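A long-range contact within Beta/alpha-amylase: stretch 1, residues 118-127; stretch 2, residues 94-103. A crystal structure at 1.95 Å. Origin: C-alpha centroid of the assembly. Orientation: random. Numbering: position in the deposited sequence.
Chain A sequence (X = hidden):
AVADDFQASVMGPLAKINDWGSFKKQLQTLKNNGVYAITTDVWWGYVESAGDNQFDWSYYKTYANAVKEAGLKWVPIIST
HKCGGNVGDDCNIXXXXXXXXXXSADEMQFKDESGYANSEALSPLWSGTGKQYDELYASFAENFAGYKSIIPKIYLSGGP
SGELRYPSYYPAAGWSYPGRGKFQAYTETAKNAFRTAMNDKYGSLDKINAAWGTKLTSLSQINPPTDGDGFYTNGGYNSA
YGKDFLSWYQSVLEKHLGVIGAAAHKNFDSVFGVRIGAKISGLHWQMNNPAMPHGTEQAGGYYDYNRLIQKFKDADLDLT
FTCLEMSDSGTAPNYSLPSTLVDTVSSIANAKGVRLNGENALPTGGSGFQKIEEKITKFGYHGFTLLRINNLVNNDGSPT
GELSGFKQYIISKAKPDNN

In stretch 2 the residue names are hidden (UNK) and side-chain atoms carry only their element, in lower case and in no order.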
# COMPACT_ATOMS: atom_id res chain seq x y z
N ASN A 118 -2.62 -14.76 -8.35
CA ASN A 118 -2.88 -13.31 -8.36
C ASN A 118 -1.65 -12.58 -8.91
O ASN A 118 -0.52 -12.92 -8.57
CB ASN A 118 -3.30 -12.84 -6.95
CG ASN A 118 -3.47 -11.32 -6.83
OD1 ASN A 118 -2.51 -10.57 -6.99
ND2 ASN A 118 -4.68 -10.87 -6.48
N SER A 119 -1.87 -11.62 -9.81
CA SER A 119 -0.76 -10.86 -10.42
C SER A 119 -0.95 -9.35 -10.24
O SER A 119 -0.60 -8.58 -11.12
CB SER A 119 -0.66 -11.22 -11.91
OG SER A 119 -1.87 -10.84 -12.56
N GLU A 120 -1.50 -8.94 -9.10
CA GLU A 120 -1.70 -7.50 -8.81
C GLU A 120 -0.39 -6.73 -8.68
O GLU A 120 -0.35 -5.52 -8.91
CB GLU A 120 -2.49 -7.33 -7.52
CG GLU A 120 -3.99 -7.54 -7.65
CD GLU A 120 -4.68 -7.17 -6.36
OE1 GLU A 120 -4.81 -8.07 -5.49
OE2 GLU A 120 -5.01 -5.98 -6.18
N ALA A 121 0.67 -7.41 -8.27
CA ALA A 121 2.01 -6.82 -8.21
C ALA A 121 2.99 -7.96 -8.29
O ALA A 121 2.62 -9.12 -8.04
CB ALA A 121 2.19 -6.03 -6.91
N LEU A 122 4.24 -7.65 -8.64
CA LEU A 122 5.29 -8.67 -8.66
C LEU A 122 5.56 -9.17 -7.26
O LEU A 122 5.54 -8.39 -6.31
CB LEU A 122 6.59 -8.10 -9.24
CG LEU A 122 6.55 -7.65 -10.70
CD1 LEU A 122 7.91 -7.08 -11.08
CD2 LEU A 122 6.20 -8.84 -11.59
N SER A 123 5.81 -10.47 -7.12
CA SER A 123 6.19 -11.01 -5.82
C SER A 123 7.55 -10.46 -5.42
O SER A 123 8.46 -10.43 -6.25
CB SER A 123 6.29 -12.54 -5.88
OG SER A 123 6.76 -13.05 -4.64
N PRO A 124 7.72 -10.10 -4.13
CA PRO A 124 9.04 -9.75 -3.60
C PRO A 124 10.03 -10.90 -3.74
O PRO A 124 11.24 -10.68 -3.71
CB PRO A 124 8.78 -9.52 -2.12
CG PRO A 124 7.36 -9.17 -2.02
CD PRO A 124 6.67 -9.97 -3.11
N LEU A 125 9.52 -12.12 -3.91
CA LEU A 125 10.39 -13.29 -4.02
C LEU A 125 11.06 -13.43 -5.38
O LEU A 125 11.98 -14.23 -5.52
CB LEU A 125 9.62 -14.57 -3.70
CG LEU A 125 8.98 -14.63 -2.31
CD1 LEU A 125 8.17 -15.92 -2.21
CD2 LEU A 125 10.00 -14.53 -1.18
N TRP A 126 10.58 -12.70 -6.39
CA TRP A 126 11.21 -12.79 -7.71
C TRP A 126 12.53 -12.03 -7.69
O TRP A 126 12.59 -10.87 -7.27
CB TRP A 126 10.30 -12.27 -8.82
CG TRP A 126 10.91 -12.39 -10.19
CD1 TRP A 126 11.60 -13.47 -10.69
CD2 TRP A 126 10.88 -11.41 -11.24
NE1 TRP A 126 12.01 -13.21 -11.98
CE2 TRP A 126 11.57 -11.96 -12.35
CE3 TRP A 126 10.32 -10.13 -11.35
CZ2 TRP A 126 11.73 -11.27 -13.55
CZ3 TRP A 126 10.47 -9.44 -12.56
CH2 TRP A 126 11.18 -10.01 -13.64
N SER A 127 13.59 -12.70 -8.14
CA SER A 127 14.91 -12.09 -8.24
C SER A 127 14.89 -10.78 -9.03
O SER A 127 15.70 -9.87 -8.76
CB SER A 127 15.92 -13.07 -8.87
OG SER A 127 15.48 -13.53 -10.15
N UNK A 94 -3.00 -3.30 -16.33
CA UNK A 94 -2.19 -4.42 -15.86
C UNK A 94 -0.72 -4.02 -15.71
O UNK A 94 -0.33 -2.94 -16.16
c UNK A 94 -3.38 -3.44 -17.75
c UNK A 94 -2.62 -4.66 -18.21
c UNK A 94 -2.38 -5.48 -16.96
N UNK A 95 0.06 -4.85 -15.04
CA UNK A 95 1.52 -4.71 -15.09
C UNK A 95 1.99 -4.78 -16.55
O UNK A 95 1.30 -5.36 -17.39
c UNK A 95 2.22 -4.60 -12.05
c UNK A 95 1.88 -5.91 -12.78
c UNK A 95 2.19 -5.82 -14.28
c UNK A 95 2.65 -7.07 -12.16
N UNK A 96 3.16 -4.17 -16.88
CA UNK A 96 3.69 -4.28 -18.24
C UNK A 96 3.65 -5.73 -18.74
O UNK A 96 4.15 -6.64 -18.06
c UNK A 96 4.04 -3.37 -16.01
c UNK A 96 5.12 -3.79 -18.08
c UNK A 96 5.01 -2.73 -16.99
N UNK A 97 3.04 -5.95 -19.90
CA UNK A 97 2.76 -7.30 -20.35
C UNK A 97 4.00 -8.14 -20.65
O UNK A 97 3.94 -9.37 -20.54
c UNK A 97 1.81 -7.29 -21.55
o UNK A 97 2.44 -6.62 -22.64
N UNK A 98 5.11 -7.49 -21.03
CA UNK A 98 6.36 -8.19 -21.36
C UNK A 98 7.01 -8.86 -20.14
O UNK A 98 7.89 -9.73 -20.29
c UNK A 98 8.33 -5.73 -20.16
c UNK A 98 7.52 -5.95 -21.31
n UNK A 98 7.29 -3.80 -20.67
c UNK A 98 7.35 -7.24 -22.05
c UNK A 98 9.85 -5.97 -18.32
c UNK A 98 6.90 -4.77 -21.58
c UNK A 98 9.66 -4.63 -17.97
c UNK A 98 9.20 -6.53 -19.42
c UNK A 98 8.16 -4.37 -19.78
c UNK A 98 8.82 -3.82 -18.69
N UNK A 99 6.60 -8.45 -18.93
CA UNK A 99 7.15 -9.04 -17.70
C UNK A 99 7.00 -10.56 -17.68
O UNK A 99 7.88 -11.26 -17.19
c UNK A 99 8.44 -7.17 -15.34
c UNK A 99 6.08 -6.32 -15.11
c UNK A 99 6.52 -8.43 -16.44
c UNK A 99 7.06 -7.05 -16.03
N UNK A 100 5.90 -11.04 -18.24
CA UNK A 100 5.57 -12.47 -18.30
C UNK A 100 6.63 -13.28 -19.04
O UNK A 100 6.75 -14.49 -18.83
o UNK A 100 4.28 -12.28 -20.35
c UNK A 100 4.21 -12.66 -18.97
N UNK A 101 7.38 -12.62 -19.92
CA UNK A 101 8.39 -13.31 -20.70
C UNK A 101 9.78 -13.21 -20.05
O UNK A 101 10.76 -13.70 -20.60
o UNK A 101 8.95 -11.49 -22.22
c UNK A 101 8.39 -12.79 -22.15
N UNK A 102 9.85 -12.61 -18.86
CA UNK A 102 11.13 -12.36 -18.18
C UNK A 102 11.42 -13.25 -16.96
O UNK A 102 12.55 -13.27 -16.45
c UNK A 102 12.60 -10.10 -19.79
n UNK A 102 12.17 -9.19 -22.10
c UNK A 102 12.83 -8.95 -20.77
c UNK A 102 11.32 -9.92 -18.98
c UNK A 102 11.26 -10.87 -17.79
N UNK A 103 10.42 -13.98 -16.47
CA UNK A 103 10.61 -14.85 -15.31
C UNK A 103 9.45 -15.82 -15.22
O UNK A 103 8.46 -15.66 -15.94
O HOH W 1 -0.85 -7.79 -13.88

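Position 94 carries three side-chain carbons that close a ring onto its own backbone nitrogen, which identifies Pro94. It makes no contact with stretch 1; its ring restricts phi, here -74°, in an extended lead-in to the contact.

Position 95 has four carbons, forked at the second, with CA-to-CB pointing toward stretch 1. One terminal carbon lies 3.7 Å from Ser119 O and 4.0 Å from CD2 of Leu122. This chain is a leucine, since the fork comes one carbon beyond CB. Its rotamer is m, t. Leu95 suits its place because its apolar fork packs on Leu122; its CD1 also lies 3.9 Å from Leu122 N, against backbone as well. Its own backbone N donates to water 1 (3.3 Å from N to the water O), which in turn donates to Ser119 O at 2.9 Å.

Position 96 again shows three carbons closing onto the backbone nitrogen: Pro96. It does not touch stretch 1, but its carbonyl is useful, for the N of residue 99 donates to Pro96 O at 3.2 Å as the chain turns into a 3-10 segment.

Position 97 has one carbon and one oxygen, the mark of Ser97, exposed and distant from stretch 1. Position 98 has one carbon followed by fused five- and six-membered rings holding eight carbons and one nitrogen, an indole, hence Trp98. Its end comes nearer than its CB direction suggests, yet its nearest atom, CZ3, stays 6.3 Å from Trp126 CH2; NE1 finds a hydrogen bond elsewhere in the structure.

Position 99 has four carbons forked at the second, pointing toward stretch 1. A branch tip lies 4.1 Å from Trp126 CZ3 and 4.3 Å from Leu122 CD1. This is Leu99, buried, and its apolar fork suits a place beside both an aliphatic chain and an indole.

Positions 100 and 101 each have one carbon and one oxygen, and neither touches stretch 1. They are Ser100 and Ser101, both at chi1 p, whose short hydroxyls fold back on the turn: Ser100 OG donates to Ser97 O at 2.9 Å, and Ser101 OG to Trp98 O at 2.8 Å.

Position 102 has four carbons in a row ending in nitrogen; its CB is 4.2 Å from Trp126 CH2, and its backbone O is 3.6 Å from Trp126 CZ2, at the edge of the ring. This is Lys102, whose first carbons can border the indole while the end leads away from stretch 1 at an exposed position.

Position 103 has no side-chain atoms, and its CA lies 4.0 Å from Trp126 NE1; this is Gly103. An ideal CB would stand 2.5 Å from that nitrogen, a clash, so the bare backbone leaves room for the indole.

The contact works mainly by packing. Leu95 and Leu99 meet Leu122, Trp126 packs on Leu99 and reaches the backbone of Lys102 and Gly103, and no direct hydrogen bond crosses. Water 1 supplies a polar bridge, while the 3-10 segment carries Leu99 toward stretch 1.

Stretch 2 94-103: PLPSWLSSKG
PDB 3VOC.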